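Local coordinates for ARO (armadillo repeats only protein) (Plasmodium falciparum Santa Lucia, PDB 5EWP) that probably helps move rhoptries to the apical pole of the parasite and attach them there, through an armadillo-repeat fold that binds other proteins, at residues E196-L201 / A240-V245; A67-K72 / P76-A81; N86-F91 / V118-C123. All blocks are in the same frame, centred on the assembly; numbering follows the deposited sequence.

Interaction 1 (E196-L201 / A240-V245); sequences EAIYHL and AEASNV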
ATOM      1  N   GLU A 196      12.011  -0.773   6.118  1.00 22.12           N
ATOM      2  CA  GLU A 196      11.035  -1.660   5.479  1.00 26.29           C
ATOM      3  C   GLU A 196      11.420  -1.926   4.024  1.00 24.82           C
ATOM      4  O   GLU A 196      11.300  -3.051   3.533  1.00 20.68           O
ATOM      5  CB  GLU A 196       9.623  -1.070   5.576  1.00 26.17           C
ATOM      6  CG  GLU A 196       9.105  -1.002   7.008  1.00 30.52           C
ATOM      7  CD  GLU A 196       7.773  -0.283   7.138  1.00 40.64           C
ATOM      8  OE1 GLU A 196       7.204   0.137   6.102  1.00 33.59           O
ATOM      9  OE2 GLU A 196       7.301  -0.125   8.284  1.00 44.07           O
ATOM     10  N   ALA A 197      11.928  -0.899   3.351  1.00 21.20           N
ATOM     11  CA  ALA A 197      12.330  -1.039   1.961  1.00 22.40           C
ATOM     12  C   ALA A 197      13.504  -2.017   1.804  1.00 22.47           C
ATOM     13  O   ALA A 197      13.587  -2.724   0.813  1.00 22.02           O
ATOM     14  CB  ALA A 197      12.680   0.336   1.369  1.00 20.62           C
ATOM     15  N   ILE A 198      14.406  -2.061   2.782  1.00 22.58           N
ATOM     16  CA  ILE A 198      15.482  -3.048   2.770  1.00 21.15           C
ATOM     17  C   ILE A 198      14.874  -4.445   2.740  1.00 23.31           C
ATOM     18  O   ILE A 198      15.241  -5.286   1.921  1.00 24.07           O
ATOM     19  CB  ILE A 198      16.390  -2.930   3.998  1.00 25.28           C
ATOM     20  CG1 ILE A 198      17.188  -1.630   3.947  1.00 28.24           C
ATOM     21  CG2 ILE A 198      17.356  -4.123   4.066  1.00 28.28           C
ATOM     22  CD1 ILE A 198      17.944  -1.341   5.228  1.00 27.85           C
ATOM     23  N   TYR A 199      13.918  -4.675   3.628  1.00 22.74           N
ATOM     24  CA  TYR A 199      13.261  -5.979   3.698  1.00 26.77           C
ATOM     25  C   TYR A 199      12.476  -6.290   2.429  1.00 22.97           C
ATOM     26  O   TYR A 199      12.405  -7.438   1.999  1.00 22.51           O
ATOM     27  CB  TYR A 199      12.354  -6.040   4.921  1.00 22.25           C
ATOM     28  CG  TYR A 199      13.096  -5.923   6.232  1.00 26.28           C
ATOM     29  CD1 TYR A 199      14.382  -6.444   6.388  1.00 37.12           C
ATOM     30  CD2 TYR A 199      12.509  -5.289   7.319  1.00 26.42           C
ATOM     31  CE1 TYR A 199      15.056  -6.331   7.603  1.00 38.25           C
ATOM     32  CE2 TYR A 199      13.170  -5.173   8.525  1.00 32.49           C
ATOM     33  CZ  TYR A 199      14.434  -5.687   8.666  1.00 37.10           C
ATOM     34  OH  TYR A 199      15.058  -5.545   9.884  1.00 38.74           O
ATOM     35  N   HIS A 200      11.862  -5.272   1.832  1.00 18.47           N
ATOM     36  CA  HIS A 200      11.143  -5.490   0.584  1.00 16.62           C
ATOM     37  C   HIS A 200      12.095  -5.948  -0.527  1.00 18.43           C
ATOM     38  O   HIS A 200      11.774  -6.848  -1.300  1.00 19.00           O
ATOM     39  CB  HIS A 200      10.400  -4.216   0.148  1.00 19.53           C
ATOM     40  CG  HIS A 200       9.344  -3.760   1.111  1.00 16.13           C
ATOM     41  ND1 HIS A 200       8.702  -4.616   1.984  1.00 21.02           N
ATOM     42  CD2 HIS A 200       8.821  -2.527   1.341  1.00 19.67           C
ATOM     43  CE1 HIS A 200       7.823  -3.934   2.699  1.00 19.54           C
ATOM     44  NE2 HIS A 200       7.880  -2.663   2.334  1.00 18.69           N
ATOM     45  N   LEU A 201      13.258  -5.304  -0.616  1.00 20.42           N
ATOM     46  CA  LEU A 201      14.240  -5.652  -1.632  1.00 22.27           C
ATOM     47  C   LEU A 201      14.754  -7.080  -1.451  1.00 22.58           C
ATOM     48  O   LEU A 201      14.891  -7.820  -2.422  1.00 23.41           O
ATOM     49  CB  LEU A 201      15.398  -4.653  -1.605  1.00 23.39           C
ATOM     50  CG  LEU A 201      15.022  -3.270  -2.142  1.00 23.74           C
ATOM     51  CD1 LEU A 201      16.088  -2.231  -1.779  1.00 24.59           C
ATOM     52  CD2 LEU A 201      14.798  -3.326  -3.653  1.00 25.56           C
ATOM     53  N   ALA A 240      21.254  -0.134  10.585  1.00 55.55           N
ATOM     54  CA  ALA A 240      22.648  -0.205  10.167  1.00 56.25           C
ATOM     55  C   ALA A 240      23.032  -1.642   9.854  1.00 51.16           C
ATOM     56  O   ALA A 240      23.705  -1.920   8.853  1.00 51.13           O
ATOM     57  CB  ALA A 240      23.543   0.364  11.232  1.00 58.03           C
ATOM     58  N   GLU A 241      22.603  -2.558  10.719  1.00 51.16           N
ATOM     59  CA  GLU A 241      22.814  -3.980  10.484  1.00 51.55           C
ATOM     60  C   GLU A 241      22.106  -4.500   9.232  1.00 49.32           C
ATOM     61  O   GLU A 241      22.715  -5.216   8.440  1.00 42.52           O
ATOM     62  CB  GLU A 241      22.364  -4.784  11.718  1.00 56.77           C
ATOM     63  N   ALA A 242      20.832  -4.146   9.063  1.00 47.62           N
ATOM     64  CA  ALA A 242      20.052  -4.608   7.917  1.00 42.96           C
ATOM     65  C   ALA A 242      20.666  -4.108   6.616  1.00 42.40           C
ATOM     66  O   ALA A 242      20.767  -4.851   5.631  1.00 39.46           O
ATOM     67  CB  ALA A 242      18.604  -4.155   8.032  1.00 37.47           C
ATOM     68  N   SER A 243      21.098  -2.849   6.638  1.00 46.44           N
ATOM     69  CA  SER A 243      21.734  -2.224   5.482  1.00 44.91           C
ATOM     70  C   SER A 243      23.024  -2.935   5.136  1.00 49.03           C
ATOM     71  O   SER A 243      23.292  -3.226   3.969  1.00 46.33           O
ATOM     72  CB  SER A 243      22.009  -0.747   5.750  1.00 46.69           C
ATOM     73  OG  SER A 243      20.893  -0.125   6.365  1.00 51.73           O
ATOM     74  N   ASN A 244      23.817  -3.225   6.162  1.00 55.89           N
ATOM     75  CA  ASN A 244      25.047  -3.980   5.980  1.00 58.61           C
ATOM     76  C   ASN A 244      24.786  -5.338   5.343  1.00 54.15           C
ATOM     77  O   ASN A 244      25.481  -5.733   4.408  1.00 54.16           O
ATOM     78  CB  ASN A 244      25.772  -4.157   7.318  1.00 63.18           C
ATOM     79  CG  ASN A 244      27.222  -4.579   7.143  1.00 64.56           C
ATOM     80  OD1 ASN A 244      27.893  -4.166   6.194  1.00 62.82           O
ATOM     81  ND2 ASN A 244      27.712  -5.403   8.063  1.00 64.33           N
ATOM     82  N   VAL A 245      23.771  -6.038   5.846  1.00 51.98           N
ATOM     83  CA  VAL A 245      23.425  -7.371   5.356  1.00 49.02           C
ATOM     84  C   VAL A 245      23.048  -7.391   3.872  1.00 46.91           C
ATOM     85  O   VAL A 245      23.560  -8.219   3.111  1.00 43.14           O
ATOM     86  CB  VAL A 245      22.266  -7.978   6.171  1.00 49.57           C
ATOM     87  CG1 VAL A 245      21.761  -9.258   5.520  1.00 44.23           C
ATOM     88  CG2 VAL A 245      22.710  -8.248   7.602  1.00 56.32           C
TER
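Near the C-terminal end of the armadillo solenoid, helices 192-205 and 237-250 meet where Ile198 and Tyr199 reach across to Ala242 and Ser243. Ile198 does most of the work, with both of its branch ends. Its CG1 sits beside the backbone N (chi1 -68°) and the chain runs on extended, which carries CD1 across to the second helix. There Ile198 CD1 lies 4.0 Å from Ala242 CB and 3.4 Å from Ser243 OG. Ile198 CG2, the shorter branch, rests 3.8 Å from Ala242 O. Within this armadillo solenoid the two short segments run in nearly the same direction, 27° apart, and their axes come no closer than 9.9 Å. The hydroxyl that CD1 touches is already in use, since Ser243 OG is hydrogen-bonded to Leu239 O one turn earlier on its own helix, and it can sit against a methyl without an unmet polar need. Tyr199 flanks this on the solvent side, its ring approaching Ala242 obliquely, with Tyr199 CE1 4.2 Å from Ala242 CB. Leu179 and Leu246 pack against Ile198 and continue the apolar layer around it.

Interaction 2 (A67-K72 / P76-A81); sequences AILASK and PHYKDA
Both faces of the Tyr78 ring are occupied, one by Leu69 and the other by the adjacent His77. On the first face Leu69 CD2 makes a CH-pi contact, 4.0 Å from the centroid of the Tyr78 ring and 15° off its normal. Leu69 CB sits over the base of the same face, 3.9 Å from Tyr78 CG, while Leu69 CD1 comes down near the CE1 side. On the opposite face His77 NE2 is poised over the centre, 3.6 Å above the Tyr78 plane. Val28 also packs on both Leu69 and Tyr78. Lys79, next after Tyr78, lies against the end of the first helix, its chain extended beyond CG, with Lys79 CE 3.1 Å from Ala70 O. The ammonium group is not held by that carbonyl; Lys79 NZ goes past it to hydrogen-bond Val115 O. Where helix 58-70 ends, Ser71 OG turns back to Ile68 O at 2.7 Å, on the same face of the carbonyl plane as the Ser71 N bond, so one oxygen takes two donors. Apolar and CH-pi contacts hold this corner between two successive helices of the armadillo solenoid, where helix 58-70 gives way to the short helix 77-84.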
ATOM      1  N   ALA A  67     -12.091   0.015   4.624  1.00 14.63           N
ATOM      2  CA  ALA A  67     -10.727  -0.092   5.134  1.00 15.34           C
ATOM      3  C   ALA A  67     -10.722  -0.420   6.631  1.00 18.39           C
ATOM      4  O   ALA A  67      -9.899  -1.199   7.112  1.00 17.71           O
ATOM      5  CB  ALA A  67      -9.960   1.187   4.868  1.00 11.44           C
ATOM      6  N   ILE A  68     -11.644   0.189   7.363  1.00 15.63           N
ATOM      7  CA  ILE A  68     -11.766  -0.072   8.791  1.00 17.05           C
ATOM      8  C   ILE A  68     -12.129  -1.527   9.034  1.00 22.56           C
ATOM      9  O   ILE A  68     -11.523  -2.194   9.879  1.00 21.95           O
ATOM     10  CB  ILE A  68     -12.805   0.888   9.433  1.00 20.55           C
ATOM     11  CG1 ILE A  68     -12.228   2.300   9.443  1.00 19.36           C
ATOM     12  CG2 ILE A  68     -13.147   0.441  10.841  1.00 24.89           C
ATOM     13  CD1 ILE A  68     -13.252   3.396   9.799  1.00 17.71           C
ATOM     14  N   LEU A  69     -13.079  -2.041   8.263  1.00 17.40           N
ATOM     15  CA  LEU A  69     -13.454  -3.440   8.401  1.00 14.58           C
ATOM     16  C   LEU A  69     -12.277  -4.345   8.055  1.00 19.39           C
ATOM     17  O   LEU A  69     -12.035  -5.353   8.739  1.00 21.31           O
ATOM     18  CB  LEU A  69     -14.663  -3.766   7.529  1.00 13.50           C
ATOM     19  CG  LEU A  69     -15.965  -3.045   7.889  1.00 22.87           C
ATOM     20  CD1 LEU A  69     -17.082  -3.423   6.924  1.00 23.08           C
ATOM     21  CD2 LEU A  69     -16.354  -3.344   9.336  1.00 26.61           C
ATOM     22  N   ALA A  70     -11.544  -3.994   7.003  1.00 19.15           N
ATOM     23  CA  ALA A  70     -10.371  -4.785   6.602  1.00 19.49           C
ATOM     24  C   ALA A  70      -9.256  -4.757   7.654  1.00 24.50           C
ATOM     25  O   ALA A  70      -8.399  -5.641   7.691  1.00 25.29           O
ATOM     26  CB  ALA A  70      -9.828  -4.296   5.252  1.00 17.23           C
ATOM     27  N   SER A  71      -9.266  -3.752   8.518  1.00 19.96           N
ATOM     28  CA  SER A  71      -8.185  -3.593   9.485  1.00 19.22           C
ATOM     29  C   SER A  71      -8.491  -4.319  10.797  1.00 29.16           C
ATOM     30  O   SER A  71      -7.652  -4.358  11.695  1.00 32.55           O
ATOM     31  CB  SER A  71      -7.918  -2.115   9.751  1.00 21.57           C
ATOM     32  OG  SER A  71      -8.947  -1.564  10.541  1.00 27.40           O
ATOM     33  N   LYS A  72      -9.684  -4.894  10.913  1.00 28.81           N
ATOM     34  CA  LYS A  72     -10.043  -5.640  12.119  1.00 32.40           C
ATOM     35  C   LYS A  72      -9.262  -6.960  12.216  1.00 39.13           C
ATOM     36  O   LYS A  72      -9.656  -7.971  11.625  1.00 34.23           O
ATOM     37  CB  LYS A  72     -11.549  -5.918  12.152  1.00 28.36           C
ATOM     38  CG  LYS A  72     -12.414  -4.689  12.363  1.00 34.45           C
ATOM     39  CD  LYS A  72     -11.866  -3.831  13.486  1.00 50.85           C
ATOM     40  CE  LYS A  72     -12.535  -2.465  13.525  1.00 49.43           C
ATOM     41  NZ  LYS A  72     -11.652  -1.458  14.177  1.00 44.22           N
ATOM     42  N   PRO A  76     -10.786 -11.425  10.641  1.00 27.74           N
ATOM     43  CA  PRO A  76     -10.191 -11.490   9.301  1.00 22.60           C
ATOM     44  C   PRO A  76     -11.196 -11.820   8.205  1.00 20.26           C
ATOM     45  O   PRO A  76     -10.862 -11.667   7.022  1.00 21.66           O
ATOM     46  CB  PRO A  76      -9.153 -12.614   9.429  1.00 29.83           C
ATOM     47  CG  PRO A  76      -9.628 -13.446  10.590  1.00 31.69           C
ATOM     48  CD  PRO A  76     -10.262 -12.471  11.537  1.00 31.49           C
ATOM     49  N   HIS A  77     -12.403 -12.255   8.569  1.00 20.11           N
ATOM     50  CA  HIS A  77     -13.376 -12.656   7.560  1.00 20.26           C
ATOM     51  C   HIS A  77     -13.792 -11.482   6.669  1.00 20.82           C
ATOM     52  O   HIS A  77     -14.212 -11.675   5.534  1.00 20.33           O
ATOM     53  CB  HIS A  77     -14.611 -13.292   8.206  1.00 26.47           C
ATOM     54  CG  HIS A  77     -15.557 -12.304   8.816  1.00 30.77           C
ATOM     55  ND1 HIS A  77     -15.436 -11.859  10.117  1.00 35.79           N
ATOM     56  CD2 HIS A  77     -16.651 -11.686   8.309  1.00 28.15           C
ATOM     57  CE1 HIS A  77     -16.410 -11.007  10.381  1.00 33.92           C
ATOM     58  NE2 HIS A  77     -17.161 -10.883   9.299  1.00 34.66           N
ATOM     59  N   TYR A  78     -13.677 -10.260   7.177  1.00 22.83           N
ATOM     60  CA  TYR A  78     -14.054  -9.109   6.367  1.00 16.97           C
ATOM     61  C   TYR A  78     -13.208  -9.016   5.090  1.00 20.13           C
ATOM     62  O   TYR A  78     -13.695  -8.570   4.042  1.00 17.94           O
ATOM     63  CB  TYR A  78     -13.951  -7.820   7.184  1.00 14.40           C
ATOM     64  CG  TYR A  78     -15.162  -7.587   8.076  1.00 20.35           C
ATOM     65  CD1 TYR A  78     -16.439  -7.504   7.535  1.00 21.40           C
ATOM     66  CD2 TYR A  78     -15.022  -7.441   9.448  1.00 24.06           C
ATOM     67  CE1 TYR A  78     -17.546  -7.291   8.340  1.00 23.94           C
ATOM     68  CE2 TYR A  78     -16.127  -7.226  10.267  1.00 23.18           C
ATOM     69  CZ  TYR A  78     -17.383  -7.152   9.702  1.00 26.97           C
ATOM     70  OH  TYR A  78     -18.481  -6.929  10.500  1.00 32.79           O
ATOM     71  N   LYS A  79     -11.950  -9.441   5.173  1.00 18.69           N
ATOM     72  CA  LYS A  79     -11.057  -9.350   4.018  1.00 18.75           C
ATOM     73  C   LYS A  79     -11.545 -10.193   2.858  1.00 16.25           C
ATOM     74  O   LYS A  79     -11.379  -9.816   1.696  1.00 13.78           O
ATOM     75  CB  LYS A  79      -9.625  -9.751   4.404  1.00 16.52           C
ATOM     76  CG  LYS A  79      -8.967  -8.743   5.349  1.00 14.64           C
ATOM     77  CD  LYS A  79      -7.543  -9.161   5.692  1.00 18.99           C
ATOM     78  CE  LYS A  79      -6.952  -8.191   6.701  1.00 22.26           C
ATOM     79  NZ  LYS A  79      -5.504  -8.427   6.892  1.00 28.88           N
ATOM     80  N   ASP A  80     -12.140 -11.344   3.163  1.00 18.85           N
ATOM     81  CA  ASP A  80     -12.722 -12.181   2.126  1.00 15.06           C
ATOM     82  C   ASP A  80     -14.047 -11.619   1.627  1.00 14.25           C
ATOM     83  O   ASP A  80     -14.308 -11.642   0.430  1.00 18.09           O
ATOM     84  CB  ASP A  80     -12.942 -13.619   2.624  1.00 23.00           C
ATOM     85  CG  ASP A  80     -11.641 -14.371   2.849  1.00 29.08           C
ATOM     86  OD1 ASP A  80     -10.728 -14.289   1.995  1.00 24.86           O
ATOM     87  OD2 ASP A  80     -11.537 -15.060   3.884  1.00 28.39           O
ATOM     88  N   ALA A  81     -14.887 -11.141   2.544  1.00 15.59           N
ATOM     89  CA  ALA A  81     -16.188 -10.585   2.164  1.00 18.55           C
ATOM     90  C   ALA A  81     -16.012  -9.412   1.198  1.00 25.65           C
ATOM     91  O   ALA A  81     -16.783  -9.237   0.245  1.00 17.57           O
ATOM     92  CB  ALA A  81     -16.968 -10.152   3.399  1.00 20.71           C
TER

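Interaction 3 (N86-F91 / V118-C123); sequences NGIAVF and VKNCIC
Ile88 is the side chain to follow here, reaching from helix 87-95 to Asn120 and Cys123 on helix 118-126, two helices of the armadillo solenoid separated along the chain by helix 100-113. At its root, Ile88 CB lies 3.9 Å from Cys123 SG, and the CG2 branch meets the same sulfur. CG1 serves as the arm: it stands beside the backbone N, and with CD1 extended from it (chi2 171°) the far methyl reaches the turn of helix 118-126 between Asn120 and Cys123. That methyl makes the shortest contacts. Ile88 CD1 is 3.6 Å from Cys123 CB and 3.7 Å from Cys123 SG, and it lies beside the backbone carbonyl of the preceding turn, 3.5 Å from Asn120 O. Cys123 presents its sulfur to the isoleucine because SG is anti to the backbone N (chi1 -176°). Just before helix 87-95, a Schellman motif ends helix 77-84: Asn86, with positive phi, is its C-prime residue, Gly87 N returning to Ile82 O and Asn86 N to Arg83 O, and helix 87-95 follows at once. Arg83 also packs on Ile88, and its NH1 hydrogen-bonds Asn120 OD1, while Asn120 ND2 donates to Leu113 O and also to Lys79 O. The buried amide therefore has its polar needs met by these partners, and toward Ile88 it offers only van der Waals contact, with Asn120 OD1 3.9 Å from Ile88 CD1.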
ATOM      1  N   ASN A  86     -16.601  -7.688  -4.835  1.00 17.37           N
ATOM      2  CA  ASN A  86     -15.920  -6.982  -5.928  1.00 14.23           C
ATOM      3  C   ASN A  86     -15.216  -5.703  -5.450  1.00 14.04           C
ATOM      4  O   ASN A  86     -14.962  -4.783  -6.234  1.00 16.79           O
ATOM      5  CB  ASN A  86     -16.901  -6.652  -7.063  1.00 22.69           C
ATOM      6  CG  ASN A  86     -16.198  -6.342  -8.365  1.00 26.79           C
ATOM      7  OD1 ASN A  86     -15.235  -7.017  -8.735  1.00 26.32           O
ATOM      8  ND2 ASN A  86     -16.648  -5.294  -9.049  1.00 25.70           N
ATOM      9  N   GLY A  87     -14.867  -5.655  -4.172  1.00 17.41           N
ATOM     10  CA  GLY A  87     -14.192  -4.480  -3.639  1.00 16.41           C
ATOM     11  C   GLY A  87     -12.853  -4.143  -4.294  1.00 15.59           C
ATOM     12  O   GLY A  87     -12.512  -2.978  -4.456  1.00 15.62           O
ATOM     13  N   ILE A  88     -12.070  -5.146  -4.677  1.00 14.05           N
ATOM     14  CA  ILE A  88     -10.717  -4.835  -5.124  1.00 11.67           C
ATOM     15  C   ILE A  88     -10.733  -4.070  -6.450  1.00 14.04           C
ATOM     16  O   ILE A  88     -10.006  -3.089  -6.607  1.00 14.88           O
ATOM     17  CB  ILE A  88      -9.848  -6.127  -5.221  1.00 12.69           C
ATOM     18  CG1 ILE A  88      -9.540  -6.621  -3.804  1.00 17.93           C
ATOM     19  CG2 ILE A  88      -8.545  -5.849  -5.974  1.00 12.94           C
ATOM     20  CD1 ILE A  88      -8.868  -8.008  -3.739  1.00 22.54           C
ATOM     21  N   ALA A  89     -11.581  -4.491  -7.395  1.00 14.62           N
ATOM     22  CA  ALA A  89     -11.706  -3.759  -8.665  1.00 17.60           C
ATOM     23  C   ALA A  89     -12.203  -2.328  -8.428  1.00 15.94           C
ATOM     24  O   ALA A  89     -11.744  -1.384  -9.057  1.00 16.40           O
ATOM     25  CB  ALA A  89     -12.650  -4.489  -9.615  1.00 19.12           C
ATOM     26  N   VAL A  90     -13.121  -2.196  -7.484  1.00 15.16           N
ATOM     27  CA  VAL A  90     -13.679  -0.896  -7.136  1.00 13.58           C
ATOM     28  C   VAL A  90     -12.602   0.029  -6.545  1.00 17.69           C
ATOM     29  O   VAL A  90     -12.524   1.202  -6.904  1.00 19.31           O
ATOM     30  CB  VAL A  90     -14.859  -1.064  -6.178  1.00 14.99           C
ATOM     31  CG1 VAL A  90     -15.271   0.273  -5.577  1.00 18.29           C
ATOM     32  CG2 VAL A  90     -16.043  -1.703  -6.914  1.00 22.16           C
ATOM     33  N   PHE A  91     -11.750  -0.495  -5.666  1.00 13.40           N
ATOM     34  CA  PHE A  91     -10.654   0.309  -5.119  1.00 17.64           C
ATOM     35  C   PHE A  91      -9.638   0.689  -6.200  1.00 17.50           C
ATOM     36  O   PHE A  91      -9.101   1.792  -6.198  1.00 12.45           O
ATOM     37  CB  PHE A  91      -9.934  -0.426  -3.978  1.00 12.13           C
ATOM     38  CG  PHE A  91     -10.782  -0.610  -2.753  1.00 17.80           C
ATOM     39  CD1 PHE A  91     -11.514   0.453  -2.241  1.00 18.59           C
ATOM     40  CD2 PHE A  91     -10.841  -1.838  -2.111  1.00 15.80           C
ATOM     41  CE1 PHE A  91     -12.299   0.288  -1.107  1.00 23.50           C
ATOM     42  CE2 PHE A  91     -11.630  -2.006  -0.979  1.00 15.66           C
ATOM     43  CZ  PHE A  91     -12.357  -0.944  -0.483  1.00 15.51           C
ATOM     44  N   VAL A 118      -3.828 -14.243   0.693  1.00 12.43           N
ATOM     45  CA  VAL A 118      -3.218 -14.528  -0.584  1.00 11.15           C
ATOM     46  C   VAL A 118      -4.172 -14.346  -1.761  1.00 11.95           C
ATOM     47  O   VAL A 118      -3.787 -13.821  -2.816  1.00 11.78           O
ATOM     48  CB  VAL A 118      -2.652 -15.957  -0.540  1.00 16.54           C
ATOM     49  CG1 VAL A 118      -2.366 -16.426  -1.912  1.00 30.53           C
ATOM     50  CG2 VAL A 118      -1.396 -15.954   0.327  1.00 17.00           C
ATOM     51  N   LYS A 119      -5.428 -14.742  -1.585  1.00 14.52           N
ATOM     52  CA  LYS A 119      -6.409 -14.566  -2.653  1.00 13.96           C
ATOM     53  C   LYS A 119      -6.568 -13.102  -3.040  1.00 16.20           C
ATOM     54  O   LYS A 119      -6.670 -12.778  -4.217  1.00 12.96           O
ATOM     55  CB  LYS A 119      -7.767 -15.130  -2.243  1.00 16.11           C
ATOM     56  CG  LYS A 119      -7.815 -16.657  -2.317  1.00 15.66           C
ATOM     57  CD  LYS A 119      -9.199 -17.199  -2.048  1.00 16.73           C
ATOM     58  CE  LYS A 119      -9.203 -18.710  -2.227  1.00 24.43           C
ATOM     59  NZ  LYS A 119     -10.572 -19.288  -2.094  1.00 24.40           N
ATOM     60  N   ASN A 120      -6.595 -12.228  -2.041  1.00 13.78           N
ATOM     61  CA  ASN A 120      -6.702 -10.799  -2.317  1.00 11.13           C
ATOM     62  C   ASN A 120      -5.505 -10.279  -3.087  1.00 10.39           C
ATOM     63  O   ASN A 120      -5.650  -9.448  -3.985  1.00 12.58           O
ATOM     64  CB  ASN A 120      -6.847  -9.997  -1.018  1.00 12.32           C
ATOM     65  CG  ASN A 120      -8.213 -10.158  -0.390  1.00 11.69           C
ATOM     66  OD1 ASN A 120      -9.113 -10.712  -0.999  1.00 17.05           O
ATOM     67  ND2 ASN A 120      -8.379  -9.634   0.834  1.00 12.82           N
ATOM     68  N   CYS A 121      -4.311 -10.747  -2.728  1.00  9.98           N
ATOM     69  CA  CYS A 121      -3.100 -10.277  -3.389  1.00 11.15           C
ATOM     70  C   CYS A 121      -3.097 -10.715  -4.841  1.00 15.86           C
ATOM     71  O   CYS A 121      -2.716  -9.960  -5.742  1.00 12.35           O
ATOM     72  CB  CYS A 121      -1.845 -10.792  -2.669  1.00 13.21           C
ATOM     73  SG  CYS A 121      -1.572 -10.028  -1.062  1.00 14.76           S
ATOM     74  N   ILE A 122      -3.507 -11.960  -5.062  1.00 15.22           N
ATOM     75  CA  ILE A 122      -3.643 -12.473  -6.423  1.00 15.21           C
ATOM     76  C   ILE A 122      -4.637 -11.636  -7.221  1.00 15.33           C
ATOM     77  O   ILE A 122      -4.365 -11.251  -8.371  1.00 12.65           O
ATOM     78  CB  ILE A 122      -4.086 -13.948  -6.417  1.00 14.22           C
ATOM     79  CG1 ILE A 122      -2.947 -14.829  -5.901  1.00 17.19           C
ATOM     80  CG2 ILE A 122      -4.480 -14.385  -7.828  1.00 18.88           C
ATOM     81  CD1 ILE A 122      -3.364 -16.288  -5.597  1.00 20.90           C
ATOM     82  N   CYS A 123      -5.778 -11.339  -6.603  1.00 14.97           N
ATOM     83  CA  CYS A 123      -6.795 -10.509  -7.236  1.00 15.50           C
ATOM     84  C   CYS A 123      -6.261  -9.108  -7.559  1.00 15.99           C
ATOM     85  O   CYS A 123      -6.539  -8.556  -8.629  1.00 15.06           O
ATOM     86  CB  CYS A 123      -8.030 -10.412  -6.344  1.00 19.68           C
ATOM     87  SG  CYS A 123      -9.396  -9.502  -7.096  1.00 19.06           S
TER

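How the interactions relate
Interactions 2 and 3 are neighbours, their centres about 12 Å apart, and they touch: Lys79 O in interaction 2 accepts a probable hydrogen bond from Asn120 ND2 in interaction 3. Of two helices that follow each other in the chain, helix 77-84 supplies one side of interaction 2 and helix 87-95 one side of interaction 3. Interaction 1 stands well apart, its centre 29 to 30 Å from the other two and toward the C-terminal end. Interactions 1 and 3 are mostly buried and depend on the branches of one isoleucine laid on a helix, whereas interaction 2 is partly exposed and built round an aromatic face. None of the three has a hydrogen bond between its own segments.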